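Local coordinates for protein alpha-1,3-glucanase (Bacillus circulans, PDB 5ZRU) that hydrolyses alpha-1,3-glucan, this chain being the catalytic unit of a longer glycoside hydrolase family 87 enzyme, with calcium and zinc ions bound in the crystal, at residues A[229-234]-A[259-264]; A[297-302]-A[318-323]; A[378-383]-A[394-399]. All blocks are in the same frame, centred on the assembly; numbering follows the deposited sequence.

Contact 1. Residues A[229-234]-A[259-264]; sequences LGNMWK and FTNPNQ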
loop_
_atom_site.group_PDB
_atom_site.type_symbol
_atom_site.label_atom_id
_atom_site.label_comp_id
_atom_site.label_asym_id
_atom_site.label_seq_id
_atom_site.Cartn_x
_atom_site.Cartn_y
_atom_site.Cartn_z
ATOM N N LEU A 229 10.836 -20.463 -3.270
ATOM C CA LEU A 229 10.630 -20.523 -4.712
ATOM C C LEU A 229 11.710 -19.691 -5.393
ATOM O O LEU A 229 11.719 -18.461 -5.271
ATOM C CB LEU A 229 9.232 -20.026 -5.085
ATOM C CG LEU A 229 8.047 -20.695 -4.384
ATOM C CD1 LEU A 229 6.736 -20.195 -4.998
ATOM C CD2 LEU A 229 8.108 -22.210 -4.495
ATOM N N GLY A 230 12.619 -20.359 -6.106
ATOM C CA GLY A 230 13.777 -19.731 -6.708
ATOM C C GLY A 230 13.553 -19.075 -8.050
ATOM O O GLY A 230 14.520 -18.710 -8.726
ATOM N N ASN A 231 12.307 -18.929 -8.477
ATOM C CA ASN A 231 11.997 -18.118 -9.644
ATOM C C ASN A 231 10.524 -17.748 -9.595
ATOM O O ASN A 231 9.826 -18.043 -8.618
ATOM C CB ASN A 231 12.340 -18.836 -10.950
ATOM C CG ASN A 231 12.875 -17.870 -11.997
ATOM O OD1 ASN A 231 12.128 -17.032 -12.555
ATOM N ND2 ASN A 231 14.181 -17.964 -12.260
ATOM N N MET A 232 10.052 -17.108 -10.664
ATOM C CA MET A 232 8.645 -16.740 -10.753
ATOM C C MET A 232 7.787 -18.000 -10.779
ATOM O O MET A 232 8.126 -18.987 -11.440
ATOM C CB MET A 232 8.400 -15.898 -12.008
ATOM C CG MET A 232 6.955 -15.364 -12.165
ATOM S SD MET A 232 6.684 -14.509 -13.722
ATOM C CE MET A 232 7.872 -13.153 -13.607
ATOM N N TRP A 233 6.691 -17.986 -10.024
ATOM C CA TRP A 233 5.737 -19.091 -10.044
ATOM C C TRP A 233 4.714 -18.802 -11.138
ATOM O O TRP A 233 3.879 -17.906 -10.988
ATOM C CB TRP A 233 5.070 -19.256 -8.678
ATOM C CG TRP A 233 4.182 -20.480 -8.566
ATOM C CD1 TRP A 233 4.091 -21.519 -9.456
ATOM C CD2 TRP A 233 3.229 -20.759 -7.529
ATOM N NE1 TRP A 233 3.156 -22.436 -9.025
ATOM C CE2 TRP A 233 2.612 -21.993 -7.846
ATOM C CE3 TRP A 233 2.852 -20.095 -6.357
ATOM C CZ2 TRP A 233 1.643 -22.573 -7.031
ATOM C CZ3 TRP A 233 1.885 -20.667 -5.550
ATOM C CH2 TRP A 233 1.287 -21.895 -5.892
ATOM N N LYS A 234 4.781 -19.552 -12.239
ATOM C CA LYS A 234 3.890 -19.355 -13.378
ATOM C C LYS A 234 2.773 -20.384 -13.304
ATOM O O LYS A 234 3.023 -21.590 -13.409
ATOM C CB LYS A 234 4.649 -19.461 -14.700
ATOM C CG LYS A 234 5.722 -18.393 -14.820
ATOM C CD LYS A 234 6.563 -18.549 -16.072
ATOM C CE LYS A 234 7.652 -17.475 -16.104
ATOM N NZ LYS A 234 8.244 -17.309 -17.468
ATOM N N PHE A 259 10.139 -15.971 -2.079
ATOM C CA PHE A 259 10.895 -15.957 -3.321
ATOM C C PHE A 259 12.343 -15.611 -3.009
ATOM O O PHE A 259 12.616 -14.663 -2.275
ATOM C CB PHE A 259 10.285 -14.968 -4.314
ATOM C CG PHE A 259 8.946 -15.415 -4.839
ATOM C CD1 PHE A 259 8.871 -16.282 -5.922
ATOM C CD2 PHE A 259 7.764 -15.001 -4.225
ATOM C CE1 PHE A 259 7.652 -16.708 -6.396
ATOM C CE2 PHE A 259 6.528 -15.429 -4.700
ATOM C CZ PHE A 259 6.472 -16.272 -5.787
ATOM N N THR A 260 13.275 -16.402 -3.551
ATOM C CA THR A 260 14.678 -16.286 -3.186
ATOM C C THR A 260 15.544 -15.636 -4.252
ATOM O O THR A 260 16.720 -15.358 -3.980
ATOM C CB THR A 260 15.263 -17.672 -2.866
ATOM O OG1 THR A 260 15.138 -18.521 -4.015
ATOM C CG2 THR A 260 14.532 -18.302 -1.685
ATOM N N ASN A 261 15.011 -15.389 -5.444
ATOM C CA ASN A 261 15.819 -14.919 -6.563
ATOM C C ASN A 261 15.731 -13.403 -6.656
ATOM O O ASN A 261 14.621 -12.868 -6.797
ATOM C CB ASN A 261 15.340 -15.571 -7.857
ATOM C CG ASN A 261 16.340 -15.445 -9.001
ATOM O OD1 ASN A 261 17.032 -14.443 -9.128
ATOM N ND2 ASN A 261 16.391 -16.465 -9.856
ATOM N N PRO A 262 16.850 -12.674 -6.588
ATOM C CA PRO A 262 16.801 -11.207 -6.651
ATOM C C PRO A 262 16.749 -10.632 -8.055
ATOM O O PRO A 262 16.645 -9.411 -8.196
ATOM C CB PRO A 262 18.112 -10.802 -5.959
ATOM C CG PRO A 262 19.065 -11.886 -6.410
ATOM C CD PRO A 262 18.225 -13.169 -6.382
ATOM N N ASN A 263 16.802 -11.459 -9.093
ATOM C CA ASN A 263 16.956 -10.941 -10.444
ATOM C C ASN A 263 15.628 -10.483 -11.040
ATOM O O ASN A 263 14.544 -10.809 -10.548
ATOM C CB ASN A 263 17.605 -12.000 -11.335
ATOM C CG ASN A 263 19.054 -12.246 -10.952
ATOM O OD1 ASN A 263 19.894 -11.377 -11.142
ATOM N ND2 ASN A 263 19.346 -13.413 -10.391
ATOM N N GLN A 264 15.736 -9.697 -12.118
ATOM C CA GLN A 264 14.571 -9.290 -12.895
ATOM C C GLN A 264 13.719 -10.490 -13.270
ATOM O O GLN A 264 14.242 -11.552 -13.619
ATOM C CB GLN A 264 15.006 -8.593 -14.186
ATOM C CG GLN A 264 15.048 -7.108 -14.110
ATOM C CD GLN A 264 15.787 -6.517 -15.286
ATOM O OE1 GLN A 264 17.010 -6.359 -15.247
ATOM N NE2 GLN A 264 15.052 -6.208 -16.349
HETATM O O HOH W 1 12.498 -16.142 -6.601
#
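With CG anti to the backbone N (chi1 -164°) and a small turn at chi2, Asn261 brings ND2 to Gly230, whereas Phe259 sets CG anti to its own carbonyl carbon (chi1 -69°), beside its backbone N. Asn261 ND2 donates to Gly230 O at 3.1 Å. The acceptor lies almost in the plane of the amide, while the donor is somewhat tilted from the carbonyl plane. At the other end of the same amide, OD1 accepts from both N and ND2 of Asn263, the backbone bond making an Asx turn. Bonded at both ends, the amide is unlikely to flip.

Leu229 O gathers several donors. Thr260 N reaches Leu229 O at 3.1 Å from above the carbonyl plane, and a water donates to the same Leu229 O at 2.8 Å. That water in turn accepts from Asn261 N at 2.9 Å, bridging the two backbones where they part. The CA-H of Phe259 makes a further, weaker approach to Leu229 O. The Phe259 ring turns one edge to the backbone, Asn231 O standing near its plane, 3.4 Å from Phe259 CD1; Leu229 crosses it obliquely, with CB 3.9 Å from Phe259 CD1.

Leu229 and Phe259 form a parallel bridge at the ends of strands 225-229 and 255-259, in neighbouring coils of the right-handed parallel beta-helix expected of the pectate lyase-like clan. Helix 203-216 packs against this place, Leu203 and Phe206 touching Leu229, and Asp202, a ligand of a calcium ion, lies close by.

The chemistry is that of strands running out into loops: as regular pairing gives out, a side-chain amide meets Gly230 O and a water joins Thr260 N at Leu229 O, keeping these polar groups paired.

Contact 2. Residues A[297-302]-A[318-323]; sequences VYKGFM and HFECGF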
loop_
_atom_site.group_PDB
_atom_site.type_symbol
_atom_site.label_atom_id
_atom_site.label_comp_id
_atom_site.label_asym_id
_atom_site.label_seq_id
_atom_site.Cartn_x
_atom_site.Cartn_y
_atom_site.Cartn_z
ATOM N N VAL A 297 9.350 -6.728 -13.546
ATOM C CA VAL A 297 8.431 -7.843 -13.791
ATOM C C VAL A 297 8.411 -8.773 -12.581
ATOM O O VAL A 297 8.663 -9.981 -12.690
ATOM C CB VAL A 297 8.811 -8.594 -15.079
ATOM C CG1 VAL A 297 7.672 -9.529 -15.504
ATOM C CG2 VAL A 297 9.110 -7.588 -16.173
ATOM N N TYR A 298 8.114 -8.214 -11.416
ATOM C CA TYR A 298 8.317 -8.920 -10.153
ATOM C C TYR A 298 7.261 -8.412 -9.172
ATOM O O TYR A 298 7.553 -8.017 -8.040
ATOM C CB TYR A 298 9.757 -8.698 -9.680
ATOM C CG TYR A 298 10.371 -9.680 -8.689
ATOM C CD1 TYR A 298 9.659 -10.140 -7.584
ATOM C CD2 TYR A 298 11.693 -10.099 -8.836
ATOM C CE1 TYR A 298 10.242 -11.003 -6.658
ATOM C CE2 TYR A 298 12.291 -10.954 -7.913
ATOM C CZ TYR A 298 11.558 -11.397 -6.820
ATOM O OH TYR A 298 12.135 -12.249 -5.903
ATOM N N LYS A 299 6.016 -8.360 -9.636
ATOM C CA LYS A 299 4.907 -8.034 -8.754
ATOM C C LYS A 299 4.457 -9.293 -8.018
ATOM O O LYS A 299 4.702 -10.418 -8.464
ATOM C CB LYS A 299 3.737 -7.432 -9.537
ATOM C CG LYS A 299 4.051 -6.143 -10.300
ATOM C CD LYS A 299 4.388 -6.419 -11.773
ATOM C CE LYS A 299 4.468 -5.105 -12.564
ATOM N NZ LYS A 299 4.773 -5.327 -14.009
ATOM N N GLY A 300 3.803 -9.099 -6.869
ATOM C CA GLY A 300 3.323 -10.250 -6.115
ATOM C C GLY A 300 2.392 -11.130 -6.928
ATOM O O GLY A 300 2.542 -12.358 -6.966
ATOM N N PHE A 301 1.428 -10.511 -7.605
ATOM C CA PHE A 301 0.468 -11.206 -8.457
ATOM C C PHE A 301 0.367 -10.461 -9.781
ATOM O O PHE A 301 0.206 -9.238 -9.782
ATOM C CB PHE A 301 -0.918 -11.273 -7.796
ATOM C CG PHE A 301 -0.930 -11.959 -6.459
ATOM C CD1 PHE A 301 -0.983 -13.342 -6.371
ATOM C CD2 PHE A 301 -0.911 -11.218 -5.286
ATOM C CE1 PHE A 301 -1.015 -13.974 -5.130
ATOM C CE2 PHE A 301 -0.948 -11.842 -4.043
ATOM C CZ PHE A 301 -0.993 -13.223 -3.966
ATOM N N MET A 302 0.416 -11.197 -10.898
ATOM C CA MET A 302 0.558 -10.599 -12.222
ATOM C C MET A 302 -0.302 -11.311 -13.257
ATOM O O MET A 302 -0.652 -12.482 -13.102
ATOM C CB MET A 302 2.011 -10.665 -12.718
ATOM C CG MET A 302 3.002 -9.897 -11.898
ATOM S SD MET A 302 4.692 -10.232 -12.467
ATOM C CE MET A 302 5.133 -11.688 -11.497
ATOM N N HIS A 318 7.217 -6.276 -0.266
ATOM C CA HIS A 318 8.547 -6.174 -0.861
ATOM C C HIS A 318 8.577 -6.563 -2.332
ATOM O O HIS A 318 9.651 -6.845 -2.882
ATOM C CB HIS A 318 9.573 -6.995 -0.067
ATOM C CG HIS A 318 9.584 -6.671 1.390
ATOM N ND1 HIS A 318 9.744 -7.629 2.367
ATOM C CD2 HIS A 318 9.445 -5.489 2.037
ATOM C CE1 HIS A 318 9.701 -7.052 3.557
ATOM N NE2 HIS A 318 9.525 -5.753 3.382
ATOM N N PHE A 319 7.433 -6.561 -3.002
ATOM C CA PHE A 319 7.426 -6.809 -4.439
ATOM C C PHE A 319 7.504 -5.489 -5.194
ATOM O O PHE A 319 7.457 -4.409 -4.609
ATOM C CB PHE A 319 6.182 -7.612 -4.830
ATOM C CG PHE A 319 6.210 -9.026 -4.312
ATOM C CD1 PHE A 319 6.837 -10.029 -5.042
ATOM C CD2 PHE A 319 5.669 -9.336 -3.076
ATOM C CE1 PHE A 319 6.899 -11.332 -4.556
ATOM C CE2 PHE A 319 5.713 -10.632 -2.581
ATOM C CZ PHE A 319 6.341 -11.637 -3.318
ATOM N N GLU A 320 7.642 -5.586 -6.517
ATOM C CA GLU A 320 7.619 -4.388 -7.349
ATOM C C GLU A 320 6.310 -3.641 -7.162
ATOM O O GLU A 320 6.294 -2.431 -6.924
ATOM C CB GLU A 320 7.809 -4.779 -8.814
ATOM C CG GLU A 320 7.661 -3.630 -9.795
ATOM C CD GLU A 320 7.665 -4.110 -11.230
ATOM O OE1 GLU A 320 7.517 -5.333 -11.448
ATOM O OE2 GLU A 320 7.811 -3.268 -12.138
ATOM N N CYS A 321 5.200 -4.364 -7.287
ATOM C CA CYS A 321 3.877 -3.936 -6.871
ATOM C C CYS A 321 3.252 -5.110 -6.136
ATOM O O CYS A 321 3.654 -6.260 -6.335
ATOM C CB CYS A 321 2.976 -3.561 -8.058
ATOM S SG CYS A 321 3.654 -2.379 -9.235
ATOM N N GLY A 322 2.246 -4.827 -5.315
ATOM C CA GLY A 322 1.505 -5.916 -4.693
ATOM C C GLY A 322 0.777 -6.747 -5.736
ATOM O O GLY A 322 0.960 -7.969 -5.826
ATOM N N PHE A 323 -0.061 -6.072 -6.523
ATOM C CA PHE A 323 -0.835 -6.649 -7.616
ATOM C C PHE A 323 -0.667 -5.788 -8.858
ATOM O O PHE A 323 -0.808 -4.565 -8.782
ATOM C CB PHE A 323 -2.350 -6.683 -7.299
ATOM C CG PHE A 323 -2.742 -7.658 -6.222
ATOM C CD1 PHE A 323 -2.448 -7.401 -4.887
ATOM C CD2 PHE A 323 -3.418 -8.816 -6.548
ATOM C CE1 PHE A 323 -2.836 -8.296 -3.890
ATOM C CE2 PHE A 323 -3.808 -9.708 -5.565
ATOM C CZ PHE A 323 -3.521 -9.453 -4.241
HETATM O O HOH W 2 7.806 -4.373 -14.473
#
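Two successive coils of a parallel beta-helix meet where Phe301 and Phe323 form a parallel bridge at the start of strands 301-302 and 323-325. Their side chains lie side by side, pointing the same way, in an offset stack with centroids 4.6 Å apart and planes 28° from parallel. Phe301 CD2 sits over a face of the Phe323 ring, displaced toward the rim and 3.3 Å from Phe323 CE2. An alanine in place of Phe323 would probably leave the Phe301 ring without its stacking mate and open a gap beside it.

Ahead of the strands and into their first residue, the backbones are tied: Glu320 N donates to Tyr298 O, Gly300 N to Cys321 O at 2.9 Å, and Phe301 N to Gly322 O. The stacking of like residues from coil to coil, as in the Phe301-Phe323 pair, is familiar from right-handed parallel beta-helices, and Phe279 and Val311 add to the same interior core. Gly300 has no room for a side chain, since a CB would clash with Gly322 O; its CA instead rests over a face of the Phe319 ring, 3.8 Å from the centroid, as a CH-pi contact. Phe319 in turn sets CD1 at the edge of the Tyr298 ring, the two side chains crossing at about a right angle, while Tyr298 OH is hydrogen-bonded to Asn261 O.

Glu320, extended beyond CG, reaches back so that OE1 accepts from Tyr298 N at 2.9 Å, nearly along its C-O axis. Lys299 bends at chi2 (96°), which brings CD to 3.3 Å from Glu320 OE1; the salt bridge from Lys299 NZ to that oxygen is long, 3.8 Å. A water donates to Glu320 OE2 at 2.6 Å and accepts from both Lys299 NZ and Val297 N, and the ammonium also makes a cation-pi contact with Trp324.

Contact 3. Residues A[378-383]-A[394-399]; sequences LAVWTS and NTFSYN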
loop_
_atom_site.group_PDB
_atom_site.type_symbol
_atom_site.label_atom_id
_atom_site.label_comp_id
_atom_site.label_asym_id
_atom_site.label_seq_id
_atom_site.Cartn_x
_atom_site.Cartn_y
_atom_site.Cartn_z
ATOM N N LEU A 378 -3.658 2.345 -4.425
ATOM C CA LEU A 378 -4.650 1.666 -5.250
ATOM C C LEU A 378 -4.888 2.528 -6.480
ATOM O O LEU A 378 -5.245 3.703 -6.352
ATOM C CB LEU A 378 -5.960 1.456 -4.480
ATOM C CG LEU A 378 -5.865 0.760 -3.114
ATOM C CD1 LEU A 378 -7.227 0.774 -2.437
ATOM C CD2 LEU A 378 -5.343 -0.676 -3.250
ATOM N N ALA A 379 -4.701 1.955 -7.662
ATOM C CA ALA A 379 -4.789 2.753 -8.877
ATOM C C ALA A 379 -5.559 2.016 -9.961
ATOM O O ALA A 379 -5.484 0.790 -10.068
ATOM C CB ALA A 379 -3.394 3.105 -9.413
ATOM N N VAL A 380 -6.264 2.790 -10.793
ATOM C CA VAL A 380 -6.823 2.306 -12.055
ATOM C C VAL A 380 -6.117 3.049 -13.186
ATOM O O VAL A 380 -6.387 4.230 -13.432
ATOM C CB VAL A 380 -8.342 2.511 -12.145
ATOM C CG1 VAL A 380 -8.853 2.017 -13.515
ATOM C CG2 VAL A 380 -9.034 1.785 -11.028
ATOM N N TRP A 381 -5.224 2.368 -13.885
ATOM C CA TRP A 381 -4.587 2.933 -15.078
ATOM C C TRP A 381 -5.245 2.281 -16.292
ATOM O O TRP A 381 -4.960 1.128 -16.624
ATOM C CB TRP A 381 -3.079 2.702 -15.049
ATOM C CG TRP A 381 -2.381 3.131 -16.318
ATOM C CD1 TRP A 381 -2.849 3.997 -17.260
ATOM C CD2 TRP A 381 -1.102 2.690 -16.778
ATOM N NE1 TRP A 381 -1.941 4.127 -18.283
ATOM C CE2 TRP A 381 -0.855 3.335 -18.011
ATOM C CE3 TRP A 381 -0.139 1.818 -16.267
ATOM C CZ2 TRP A 381 0.311 3.129 -18.742
ATOM C CZ3 TRP A 381 1.028 1.620 -16.992
ATOM C CH2 TRP A 381 1.242 2.273 -18.217
ATOM N N THR A 382 -6.118 3.027 -16.970
ATOM C CA THR A 382 -6.838 2.495 -18.129
ATOM C C THR A 382 -5.956 2.598 -19.379
ATOM O O THR A 382 -6.206 3.368 -20.310
ATOM C CB THR A 382 -8.170 3.214 -18.307
ATOM O OG1 THR A 382 -7.959 4.625 -18.237
ATOM C CG2 THR A 382 -9.157 2.811 -17.198
ATOM N N SER A 383 -4.900 1.781 -19.380
ATOM C CA SER A 383 -4.018 1.639 -20.528
ATOM C C SER A 383 -4.712 0.859 -21.645
ATOM O O SER A 383 -5.726 0.189 -21.434
ATOM C CB SER A 383 -2.725 0.933 -20.121
ATOM O OG SER A 383 -2.995 -0.341 -19.552
ATOM N N ASN A 394 -14.560 0.095 -11.537
ATOM C CA ASN A 394 -13.737 -0.486 -10.484
ATOM C C ASN A 394 -14.001 0.222 -9.155
ATOM O O ASN A 394 -14.408 1.384 -9.119
ATOM C CB ASN A 394 -12.254 -0.417 -10.852
ATOM C CG ASN A 394 -11.927 -1.279 -12.063
ATOM O OD1 ASN A 394 -12.385 -2.417 -12.163
ATOM N ND2 ASN A 394 -11.150 -0.736 -12.993
ATOM N N THR A 395 -13.786 -0.500 -8.056
ATOM C CA THR A 395 -14.161 -0.035 -6.724
ATOM C C THR A 395 -13.026 -0.258 -5.733
ATOM O O THR A 395 -12.521 -1.378 -5.618
ATOM C CB THR A 395 -15.395 -0.775 -6.210
ATOM O OG1 THR A 395 -16.484 -0.581 -7.119
ATOM C CG2 THR A 395 -15.764 -0.285 -4.804
ATOM N N PHE A 396 -12.671 0.789 -4.988
ATOM C CA PHE A 396 -11.692 0.735 -3.899
ATOM C C PHE A 396 -12.417 1.185 -2.634
ATOM O O PHE A 396 -12.546 2.391 -2.399
ATOM C CB PHE A 396 -10.486 1.655 -4.160
ATOM C CG PHE A 396 -9.645 1.279 -5.362
ATOM C CD1 PHE A 396 -9.399 -0.048 -5.686
ATOM C CD2 PHE A 396 -9.079 2.273 -6.154
ATOM C CE1 PHE A 396 -8.613 -0.375 -6.798
ATOM C CE2 PHE A 396 -8.291 1.955 -7.258
ATOM C CZ PHE A 396 -8.059 0.636 -7.586
ATOM N N SER A 397 -12.886 0.248 -1.806
ATOM C CA SER A 397 -13.727 0.652 -0.687
ATOM C C SER A 397 -13.342 -0.065 0.598
ATOM O O SER A 397 -12.870 -1.200 0.578
ATOM C CB SER A 397 -15.220 0.412 -0.995
ATOM O OG SER A 397 -15.642 1.315 -2.013
ATOM N N TYR A 398 -13.562 0.626 1.720
ATOM C CA TYR A 398 -13.340 0.067 3.060
ATOM C C TYR A 398 -11.887 -0.348 3.265
ATOM O O TYR A 398 -11.602 -1.385 3.863
ATOM C CB TYR A 398 -14.281 -1.107 3.338
ATOM C CG TYR A 398 -15.730 -0.675 3.427
ATOM C CD1 TYR A 398 -16.239 -0.129 4.602
ATOM C CD2 TYR A 398 -16.577 -0.793 2.330
ATOM C CE1 TYR A 398 -17.566 0.277 4.685
ATOM C CE2 TYR A 398 -17.903 -0.391 2.406
ATOM C CZ TYR A 398 -18.384 0.147 3.577
ATOM O OH TYR A 398 -19.703 0.539 3.633
ATOM N N ASN A 399 -10.958 0.481 2.804
ATOM C CA ASN A 399 -9.536 0.212 2.960
ATOM C C ASN A 399 -8.903 1.245 3.879
ATOM O O ASN A 399 -9.379 2.377 3.986
ATOM C CB ASN A 399 -8.820 0.232 1.608
ATOM C CG ASN A 399 -9.397 -0.772 0.645
ATOM O OD1 ASN A 399 -9.349 -1.976 0.897
ATOM N ND2 ASN A 399 -9.983 -0.283 -0.455
#
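Asn394 ND2, hydrogen-bonded to Thr360 O, lies against both methyls of Val380, with CG1 at 3.6 Å; its OD1 is taken by Ser363 N. Asn399 behaves alike: ND2 donates to Val365 O and OD1 accepts from Ser368 N, while Leu378 CD1 touches Asn399 ND2 at 3.6 Å.

Between these amides lies Phe396. Leu378 CB sits over the centre of its ring, 3.5 Å from the centroid, in a CH-pi contact. The two side chains slide past each other in opposite directions, and Leu378 CD1 reaches Phe396 CB. Ala379 O stands at the ring edge, 3.6 Å from Phe396 CZ, and Val380 CG2 comes to 3.8 Å of the same CZ.

Strands 378-381 and 395-397 run nearly antiparallel (169°), with axes 8.6 Å apart. They belong to different walls of the beta-helix and face each other across its interior, meeting through side chains instead of backbone pairing; Val354 and Val365 continue the apolar filling.

The core here is apolar, and the two buried asparagine amides beside it can lie against methyl groups because backbone groups already satisfy their polar atoms.

Followed from the N terminus, the contacts come in series: each closes its loop before the next opens, and none nest or cross. Contact 1 closes a loop of 24 residues, contact 2 one of 15 and contact 3 one of 10. The first two join neighbouring coils of the beta-helix, whereas contact 3 spans the interior from one wall to another. Contacts 1 and 2 touch directly, Met232 CE packing on Val297 O and Phe259 CB on Tyr298 OH. Contact 3 stands apart, its nearest atoms about 7 Å from contact 2 and about 16 Å from contact 1. Together they sample both directions of the solenoid, from coil to coil and from wall to wall.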